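Long-range contacts in CRISPR system Cmr subunit Cmr1-1 (Pyrococcus furiosus, PDB 4W8Z), which binds RNA and, together with Cmr6, caps the elongated type III-B Cmr ribonucleoprotein complex that takes part in CRISPR antiviral defence: residues A[19-23]-A[154-158]; A[157-161]-A[317-321]; A[240-244]-A[285-289]. The contacts are given in a common frame with arbitrary orientation. Residue numbers count along the deposited sequence, not the author numbering.

Contact 1 of 3, residues A[19-23]-A[154-158]; sequences STHLL and SVGFR
This contact lies in the N-terminal RAMP domain, which has a ferredoxin-like fold. It joins the loop after the first strand, 8-16, to the glycine-rich loop between helix 136-152 and the last sheet strand, 166-172. Such a loop is a hallmark of RAMP proteins. Neither segment is regular helix or strand; T20 to L22 and V155 to F157 are stretched out, and the chain turns at R158 (phi 67°, psi 24°). The touching parts run 60° apart. They come closest at L22 and G156, whose CA atoms are 4.8 Å apart.

F157 buries the most surface. Its CB points at segment 19-23. Its chi1 is t, which takes the ring off toward helix 106-113, where it packs on I108 and L111. The CB stays behind and meets L23 CD1 at 4.1 Å.

H21 comes second. Its CB lies 4.2 Å from F157 CB, and its ring meets that of Y120. Its carbonyl faces the glycine-rich loop, and H21 O is only 3.3 Å from G156 CA. A side chain at G156 would clash with that oxygen. The backbone angles of G156, phi 99° and psi -177°, also suit glycine alone, as a CB would jam against the preceding carbonyl.

V155 closes the other end. In the m rotamer its CG2 touches T20 CG2 at 4.3 Å and L22 CD2 at 4.2 Å. The T20 hydroxyl is hydrogen-bonded to S16. V155 and T20 both also rest on M166.

One backbone hydrogen bond ties the two loops: F157 N donates to H21 O at 2.9 Å, with an angle of 164° at the hydrogen.

Contact 2 of 3, residues A[157-161]-A[317-321]; sequences FRSRR and VDWNV
Arginines of the glycine-rich loop reach across a gap to a loop of the C-terminal domain. R158 to R161 form a type I beta turn, closed by R161 N donating to R158 O at 2.8 Å. S159 (-70/-16) and R160 (-80/-8) fill its corners, and R158 enters it with positive phi (67/24). Segment 317-321 is irregular. The backbones stay apart: CA to CA is 10.0 Å for R158 and D318 and 8.4 Å for R161 and V321. Long side chains bridge the space.

R161 does most. It is nearly fully extended beyond an m chi1. R161 NH2 donates to V317 O at 3.0 Å, and R161 NH1 makes a weak bond to the same V317 O at 3.4 Å. R161 NH2 also lies 2.9 Å from W319 O, near the guanidinium plane. NH1 has a further weak bond to Y248 OH. V321 CG2 covers one face of the group, 4.1 Å from R161 NE.

R158 NH2 forms a salt bridge with D318 OD1 at 3.2 Å. Its stronger partner is E32, and S107 OG binds it too, so this charge is shared among several groups. R160 and N320 are both partly exposed, and R160 NH1 lies 3.4 Å from N320 OD1. The N320 carbonyl accepts from R255, and W319 NE1 donates to the carbonyl of K314.

The contact joins the two RAMP-family regions. Helix 106-113 touches F157 and D318, and helix 237-264 packs on V317, W319 and V321. Strand 284-291 lies alongside the turn, with F286 backbone-bonded to R160.

Contact 3 of 3, residues A[240-244]-A[285-289]; sequences VLAQF and WFGVV
A helix packs on a sheet strand here, within the C-terminal Cmr1-like region. The segment of helix 237-264 runs nearly antiparallel to that of strand 284-291. Their axes are 9.3 Å apart and cross at 163°. V240 lies opposite V288, with CA atoms 7.5 Å apart, and F244 opposite F286, at 8.3 Å between CA atoms.

The aromatic part is an offset stack of F244 on F286. The ring centroids are 4.3 Å apart and the planes 25° apart, with F244 CG 3.5 Å from F286 CD1. Chi1 is m for F244 and p for F286. F231 meets the F244 ring edge-to-face.

The aliphatic part is centred on V288. Its CG2 touches V240 CG1 at 4.1 Å and L241 CD2 at 4.3 Å.

The backbone adds one approach: G287 O lies 3.5 Å from F244 CE2, at the ring edge.

All six touching residues are buried. The union therefore rests on shape and exclusion of water, not on hydrogen bonds or charge between the segments.

Overall arrangement
Contacts 1 and 2 share F157 and R158, so the glycine-rich loop serves both. Contact 1 holds it inside the N-terminal domain, and contact 2 carries it to the C-terminal one. Contact 3 lies wholly in the C-terminal region, nested in the chain loop that contact 2 closes. It touches contact 2: R160 O is 2.9 Å from F286 N, a probable hydrogen bond. The centres of contacts 1 and 3 are about 14 Å apart, and the two do not touch. Contact 3 is fully buried and apolar. Contact 1 is mostly buried and adds a backbone bond. Contact 2, between the domains, is only partly buried and relies on arginine.

Contact 1 of 3, residues A[19-23]-A[154-158]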
loop_
_atom_site.group_PDB
_atom_site.type_symbol
_atom_site.label_atom_id
_atom_site.label_comp_id
_atom_site.label_asym_id
_atom_site.label_seq_id
_atom_site.Cartn_x
_atom_site.Cartn_y
_atom_site.Cartn_z
ATOM N N SER A 19 -12.528 2.667 4.835
ATOM C CA SER A 19 -12.703 4.118 4.837
ATOM C C SER A 19 -11.556 4.791 4.100
ATOM O O SER A 19 -10.389 4.486 4.344
ATOM C CB SER A 19 -12.790 4.648 6.269
ATOM O OG SER A 19 -13.750 3.925 7.024
ATOM N N THR A 20 -11.893 5.697 3.188
ATOM C CA THR A 20 -10.894 6.326 2.332
ATOM C C THR A 20 -10.806 7.817 2.625
ATOM O O THR A 20 -11.826 8.491 2.728
ATOM C CB THR A 20 -11.215 6.096 0.836
ATOM O OG1 THR A 20 -11.199 4.690 0.554
ATOM C CG2 THR A 20 -10.194 6.789 -0.051
ATOM N N HIS A 21 -9.585 8.325 2.766
ATOM C CA HIS A 21 -9.370 9.722 3.124
ATOM C C HIS A 21 -8.442 10.446 2.148
ATOM O O HIS A 21 -7.219 10.393 2.276
ATOM C CB HIS A 21 -8.812 9.812 4.542
ATOM C CG HIS A 21 -9.751 9.302 5.588
ATOM N ND1 HIS A 21 -10.541 10.135 6.352
ATOM C CD2 HIS A 21 -10.038 8.041 5.989
ATOM C CE1 HIS A 21 -11.267 9.411 7.182
ATOM N NE2 HIS A 21 -10.982 8.136 6.982
ATOM N N LEU A 22 -9.036 11.129 1.177
ATOM C CA LEU A 22 -8.269 11.849 0.170
ATOM C C LEU A 22 -8.049 13.278 0.627
ATOM O O LEU A 22 -8.916 14.137 0.465
ATOM C CB LEU A 22 -8.987 11.808 -1.178
ATOM C CG LEU A 22 -9.424 10.397 -1.587
ATOM C CD1 LEU A 22 -10.099 10.384 -2.945
ATOM C CD2 LEU A 22 -8.231 9.449 -1.565
ATOM N N LEU A 23 -6.882 13.526 1.212
ATOM C CA LEU A 23 -6.627 14.784 1.896
ATOM C C LEU A 23 -5.390 15.509 1.382
ATOM O O LEU A 23 -4.620 16.049 2.177
ATOM C CB LEU A 23 -6.479 14.533 3.397
ATOM C CG LEU A 23 -7.656 13.851 4.090
ATOM C CD1 LEU A 23 -7.354 13.619 5.564
ATOM C CD2 LEU A 23 -8.912 14.696 3.922
ATOM N N SER A 154 -3.007 0.889 -1.879
ATOM C CA SER A 154 -4.131 1.620 -1.311
ATOM C C SER A 154 -3.867 3.105 -1.519
ATOM O O SER A 154 -2.776 3.484 -1.943
ATOM C CB SER A 154 -4.307 1.308 0.174
ATOM O OG SER A 154 -3.073 1.436 0.854
ATOM N N VAL A 155 -4.853 3.950 -1.227
ATOM C CA VAL A 155 -4.695 5.390 -1.440
ATOM C C VAL A 155 -5.200 6.235 -0.268
ATOM O O VAL A 155 -6.086 5.819 0.480
ATOM C CB VAL A 155 -5.426 5.847 -2.720
ATOM C CG1 VAL A 155 -4.838 5.169 -3.949
ATOM C CG2 VAL A 155 -6.910 5.556 -2.612
ATOM N N GLY A 156 -4.623 7.421 -0.109
ATOM C CA GLY A 156 -5.078 8.358 0.899
ATOM C C GLY A 156 -4.281 8.398 2.194
ATOM O O GLY A 156 -3.272 7.704 2.356
ATOM N N PHE A 157 -4.748 9.225 3.124
ATOM C CA PHE A 157 -4.122 9.348 4.433
ATOM C C PHE A 157 -4.232 8.033 5.205
ATOM O O PHE A 157 -5.312 7.442 5.282
ATOM C CB PHE A 157 -4.763 10.498 5.219
ATOM C CG PHE A 157 -4.076 10.807 6.520
ATOM C CD1 PHE A 157 -2.696 10.899 6.584
ATOM C CD2 PHE A 157 -4.813 11.034 7.676
ATOM C CE1 PHE A 157 -2.057 11.194 7.781
ATOM C CE2 PHE A 157 -4.180 11.326 8.878
ATOM C CZ PHE A 157 -2.798 11.406 8.928
ATOM N N ARG A 158 -3.102 7.587 5.757
ATOM C CA ARG A 158 -3.017 6.370 6.575
ATOM C C ARG A 158 -3.276 5.078 5.793
ATOM O O ARG A 158 -3.635 4.054 6.374
ATOM C CB ARG A 158 -3.981 6.460 7.766
ATOM C CG ARG A 158 -3.481 7.344 8.886
ATOM C CD ARG A 158 -2.263 6.721 9.556
ATOM N NE ARG A 158 -1.617 7.661 10.461
ATOM C CZ ARG A 158 -0.578 8.423 10.132
ATOM N NH1 ARG A 158 -0.055 8.344 8.916
ATOM N NH2 ARG A 158 -0.060 9.263 11.020
#

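Contact 2 of 3, residues A[157-161]-A[317-321]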
loop_
_atom_site.group_PDB
_atom_site.type_symbol
_atom_site.label_atom_id
_atom_site.label_comp_id
_atom_site.label_asym_id
_atom_site.label_seq_id
_atom_site.Cartn_x
_atom_site.Cartn_y
_atom_site.Cartn_z
ATOM N N PHE A 157 -4.748 9.225 3.124
ATOM C CA PHE A 157 -4.122 9.348 4.433
ATOM C C PHE A 157 -4.232 8.033 5.205
ATOM O O PHE A 157 -5.312 7.442 5.282
ATOM C CB PHE A 157 -4.763 10.498 5.219
ATOM C CG PHE A 157 -4.076 10.807 6.520
ATOM C CD1 PHE A 157 -2.696 10.899 6.584
ATOM C CD2 PHE A 157 -4.813 11.034 7.676
ATOM C CE1 PHE A 157 -2.057 11.194 7.781
ATOM C CE2 PHE A 157 -4.180 11.326 8.878
ATOM C CZ PHE A 157 -2.798 11.406 8.928
ATOM N N ARG A 158 -3.102 7.587 5.757
ATOM C CA ARG A 158 -3.017 6.370 6.575
ATOM C C ARG A 158 -3.276 5.078 5.793
ATOM O O ARG A 158 -3.635 4.054 6.374
ATOM C CB ARG A 158 -3.981 6.460 7.766
ATOM C CG ARG A 158 -3.481 7.344 8.886
ATOM C CD ARG A 158 -2.263 6.721 9.556
ATOM N NE ARG A 158 -1.617 7.661 10.461
ATOM C CZ ARG A 158 -0.578 8.423 10.132
ATOM N NH1 ARG A 158 -0.055 8.344 8.916
ATOM N NH2 ARG A 158 -0.060 9.263 11.020
ATOM N N SER A 159 -3.056 5.118 4.483
ATOM C CA SER A 159 -3.312 3.959 3.626
ATOM C C SER A 159 -2.328 2.800 3.851
ATOM O O SER A 159 -2.596 1.670 3.442
ATOM C CB SER A 159 -3.302 4.382 2.155
ATOM O OG SER A 159 -2.464 5.509 1.962
ATOM N N ARG A 160 -1.202 3.071 4.505
ATOM C CA ARG A 160 -0.289 2.005 4.916
ATOM C C ARG A 160 -0.790 1.324 6.183
ATOM O O ARG A 160 -0.246 0.303 6.613
ATOM C CB ARG A 160 1.122 2.547 5.139
ATOM C CG ARG A 160 1.831 2.954 3.858
ATOM C CD ARG A 160 3.156 3.625 4.159
ATOM N NE ARG A 160 2.963 4.827 4.956
ATOM C CZ ARG A 160 3.943 5.512 5.537
ATOM N NH1 ARG A 160 5.205 5.113 5.424
ATOM N NH2 ARG A 160 3.658 6.596 6.241
ATOM N N ARG A 161 -1.835 1.891 6.775
ATOM C CA ARG A 161 -2.405 1.344 7.997
ATOM C C ARG A 161 -3.886 1.013 7.858
ATOM O O ARG A 161 -4.662 1.217 8.793
ATOM C CB ARG A 161 -2.223 2.315 9.162
ATOM C CG ARG A 161 -0.793 2.562 9.593
ATOM C CD ARG A 161 -0.804 3.237 10.948
ATOM N NE ARG A 161 0.499 3.749 11.350
ATOM C CZ ARG A 161 0.757 4.245 12.558
ATOM N NH1 ARG A 161 -0.203 4.283 13.478
ATOM N NH2 ARG A 161 1.972 4.697 12.847
ATOM N N VAL A 317 3.550 7.516 18.102
ATOM C CA VAL A 317 2.331 6.982 17.508
ATOM C C VAL A 317 2.358 7.144 15.986
ATOM O O VAL A 317 1.655 6.438 15.266
ATOM C CB VAL A 317 1.069 7.667 18.093
ATOM C CG1 VAL A 317 0.913 9.081 17.554
ATOM C CG2 VAL A 317 -0.170 6.839 17.796
ATOM N N ASP A 318 3.189 8.065 15.502
ATOM C CA ASP A 318 3.279 8.341 14.072
ATOM C C ASP A 318 4.435 7.589 13.418
ATOM O O ASP A 318 4.596 7.629 12.196
ATOM C CB ASP A 318 3.432 9.842 13.820
ATOM C CG ASP A 318 2.156 10.622 14.107
ATOM O OD1 ASP A 318 1.050 10.070 13.904
ATOM O OD2 ASP A 318 2.262 11.796 14.531
ATOM N N TRP A 319 5.243 6.914 14.230
ATOM C CA TRP A 319 6.367 6.144 13.709
ATOM C C TRP A 319 5.873 5.033 12.787
ATOM O O TRP A 319 4.855 4.399 13.063
ATOM C CB TRP A 319 7.198 5.562 14.856
ATOM C CG TRP A 319 8.022 6.587 15.590
ATOM C CD1 TRP A 319 7.901 7.950 15.513
ATOM C CD2 TRP A 319 9.098 6.334 16.503
ATOM N NE1 TRP A 319 8.827 8.555 16.328
ATOM C CE2 TRP A 319 9.577 7.586 16.944
ATOM C CE3 TRP A 319 9.700 5.171 16.998
ATOM C CZ2 TRP A 319 10.636 7.705 17.845
ATOM C CZ3 TRP A 319 10.754 5.293 17.886
ATOM C CH2 TRP A 319 11.206 6.549 18.304
ATOM N N ASN A 320 6.581 4.812 11.683
ATOM C CA ASN A 320 6.252 3.730 10.759
ATOM C C ASN A 320 6.150 2.372 11.441
ATOM O O ASN A 320 6.888 2.081 12.385
ATOM C CB ASN A 320 7.294 3.639 9.645
ATOM C CG ASN A 320 7.218 4.794 8.679
ATOM O OD1 ASN A 320 6.206 5.486 8.600
ATOM N ND2 ASN A 320 8.288 5.000 7.919
ATOM N N VAL A 321 5.239 1.538 10.950
ATOM C CA VAL A 321 5.143 0.158 11.407
ATOM C C VAL A 321 6.138 -0.705 10.629
ATOM O O VAL A 321 6.137 -0.703 9.400
ATOM C CB VAL A 321 3.717 -0.395 11.238
ATOM C CG1 VAL A 321 3.664 -1.861 11.618
ATOM C CG2 VAL A 321 2.739 0.415 12.080
#

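Contact 3 of 3, residues A[240-244]-A[285-289]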
loop_
_atom_site.group_PDB
_atom_site.type_symbol
_atom_site.label_atom_id
_atom_site.label_comp_id
_atom_site.label_asym_id
_atom_site.label_seq_id
_atom_site.Cartn_x
_atom_site.Cartn_y
_atom_site.Cartn_z
ATOM N N VAL A 240 -11.608 -7.517 10.644
ATOM C CA VAL A 240 -10.220 -7.583 10.201
ATOM C C VAL A 240 -9.438 -6.362 10.677
ATOM O O VAL A 240 -8.353 -6.491 11.243
ATOM C CB VAL A 240 -10.126 -7.688 8.669
ATOM C CG1 VAL A 240 -8.699 -7.440 8.197
ATOM C CG2 VAL A 240 -10.628 -9.048 8.204
ATOM N N LEU A 241 -10.002 -5.181 10.448
ATOM C CA LEU A 241 -9.401 -3.935 10.909
ATOM C C LEU A 241 -9.205 -3.933 12.424
ATOM O O LEU A 241 -8.200 -3.429 12.927
ATOM C CB LEU A 241 -10.260 -2.741 10.487
ATOM C CG LEU A 241 -10.160 -2.326 9.018
ATOM C CD1 LEU A 241 -11.225 -1.306 8.665
ATOM C CD2 LEU A 241 -8.774 -1.775 8.720
ATOM N N ALA A 242 -10.158 -4.510 13.146
ATOM C CA ALA A 242 -10.075 -4.573 14.600
ATOM C C ALA A 242 -8.925 -5.466 15.054
ATOM O O ALA A 242 -8.308 -5.208 16.087
ATOM C CB ALA A 242 -11.391 -5.064 15.189
ATOM N N GLN A 243 -8.641 -6.512 14.286
ATOM C CA GLN A 243 -7.514 -7.388 14.594
ATOM C C GLN A 243 -6.197 -6.628 14.478
ATOM O O GLN A 243 -5.320 -6.751 15.335
ATOM C CB GLN A 243 -7.506 -8.613 13.676
ATOM C CG GLN A 243 -8.348 -9.774 14.186
ATOM C CD GLN A 243 -7.764 -10.410 15.438
ATOM O OE1 GLN A 243 -6.572 -10.265 15.727
ATOM N NE2 GLN A 243 -8.605 -11.117 16.191
ATOM N N PHE A 244 -6.070 -5.843 13.411
ATOM C CA PHE A 244 -4.913 -4.982 13.214
ATOM C C PHE A 244 -4.746 -4.013 14.383
ATOM O O PHE A 244 -3.631 -3.702 14.798
ATOM C CB PHE A 244 -5.047 -4.201 11.905
ATOM C CG PHE A 244 -4.658 -4.985 10.680
ATOM C CD1 PHE A 244 -3.447 -5.652 10.620
ATOM C CD2 PHE A 244 -5.507 -5.049 9.584
ATOM C CE1 PHE A 244 -3.085 -6.366 9.491
ATOM C CE2 PHE A 244 -5.154 -5.766 8.454
ATOM C CZ PHE A 244 -3.941 -6.422 8.407
ATOM N N TRP A 285 3.303 -2.546 5.392
ATOM C CA TRP A 285 2.005 -1.934 5.133
ATOM C C TRP A 285 0.932 -2.963 5.403
ATOM O O TRP A 285 1.170 -4.157 5.242
ATOM C CB TRP A 285 1.882 -1.441 3.692
ATOM C CG TRP A 285 2.929 -0.474 3.243
ATOM C CD1 TRP A 285 3.955 0.038 3.982
ATOM C CD2 TRP A 285 3.050 0.096 1.937
ATOM N NE1 TRP A 285 4.708 0.892 3.212
ATOM C CE2 TRP A 285 4.173 0.942 1.952
ATOM C CE3 TRP A 285 2.323 -0.037 0.753
ATOM C CZ2 TRP A 285 4.582 1.657 0.831
ATOM C CZ3 TRP A 285 2.728 0.676 -0.359
ATOM C CH2 TRP A 285 3.846 1.514 -0.311
ATOM N N PHE A 286 -0.249 -2.520 5.809
ATOM C CA PHE A 286 -1.366 -3.449 5.863
ATOM C C PHE A 286 -2.664 -2.810 5.394
ATOM O O PHE A 286 -2.791 -1.584 5.333
ATOM C CB PHE A 286 -1.532 -4.043 7.270
ATOM C CG PHE A 286 -1.762 -3.029 8.356
ATOM C CD1 PHE A 286 -3.046 -2.607 8.677
ATOM C CD2 PHE A 286 -0.700 -2.534 9.092
ATOM C CE1 PHE A 286 -3.257 -1.691 9.692
ATOM C CE2 PHE A 286 -0.905 -1.619 10.109
ATOM C CZ PHE A 286 -2.184 -1.194 10.409
ATOM N N GLY A 287 -3.614 -3.668 5.042
ATOM C CA GLY A 287 -4.895 -3.248 4.516
ATOM C C GLY A 287 -5.784 -4.465 4.371
ATOM O O GLY A 287 -5.528 -5.496 4.990
ATOM N N VAL A 288 -6.826 -4.350 3.553
ATOM C CA VAL A 288 -7.780 -5.438 3.395
ATOM C C VAL A 288 -7.915 -5.860 1.935
ATOM O O VAL A 288 -8.154 -5.031 1.059
ATOM C CB VAL A 288 -9.164 -5.043 3.945
ATOM C CG1 VAL A 288 -10.139 -6.218 3.875
ATOM C CG2 VAL A 288 -9.031 -4.540 5.375
ATOM N N VAL A 289 -7.757 -7.156 1.682
ATOM C CA VAL A 289 -7.951 -7.703 0.349
ATOM C C VAL A 289 -9.182 -8.608 0.346
ATOM O O VAL A 289 -9.454 -9.310 1.322
ATOM C CB VAL A 289 -6.694 -8.482 -0.135
ATOM C CG1 VAL A 289 -6.400 -9.677 0.776
ATOM C CG2 VAL A 289 -6.841 -8.921 -1.597
#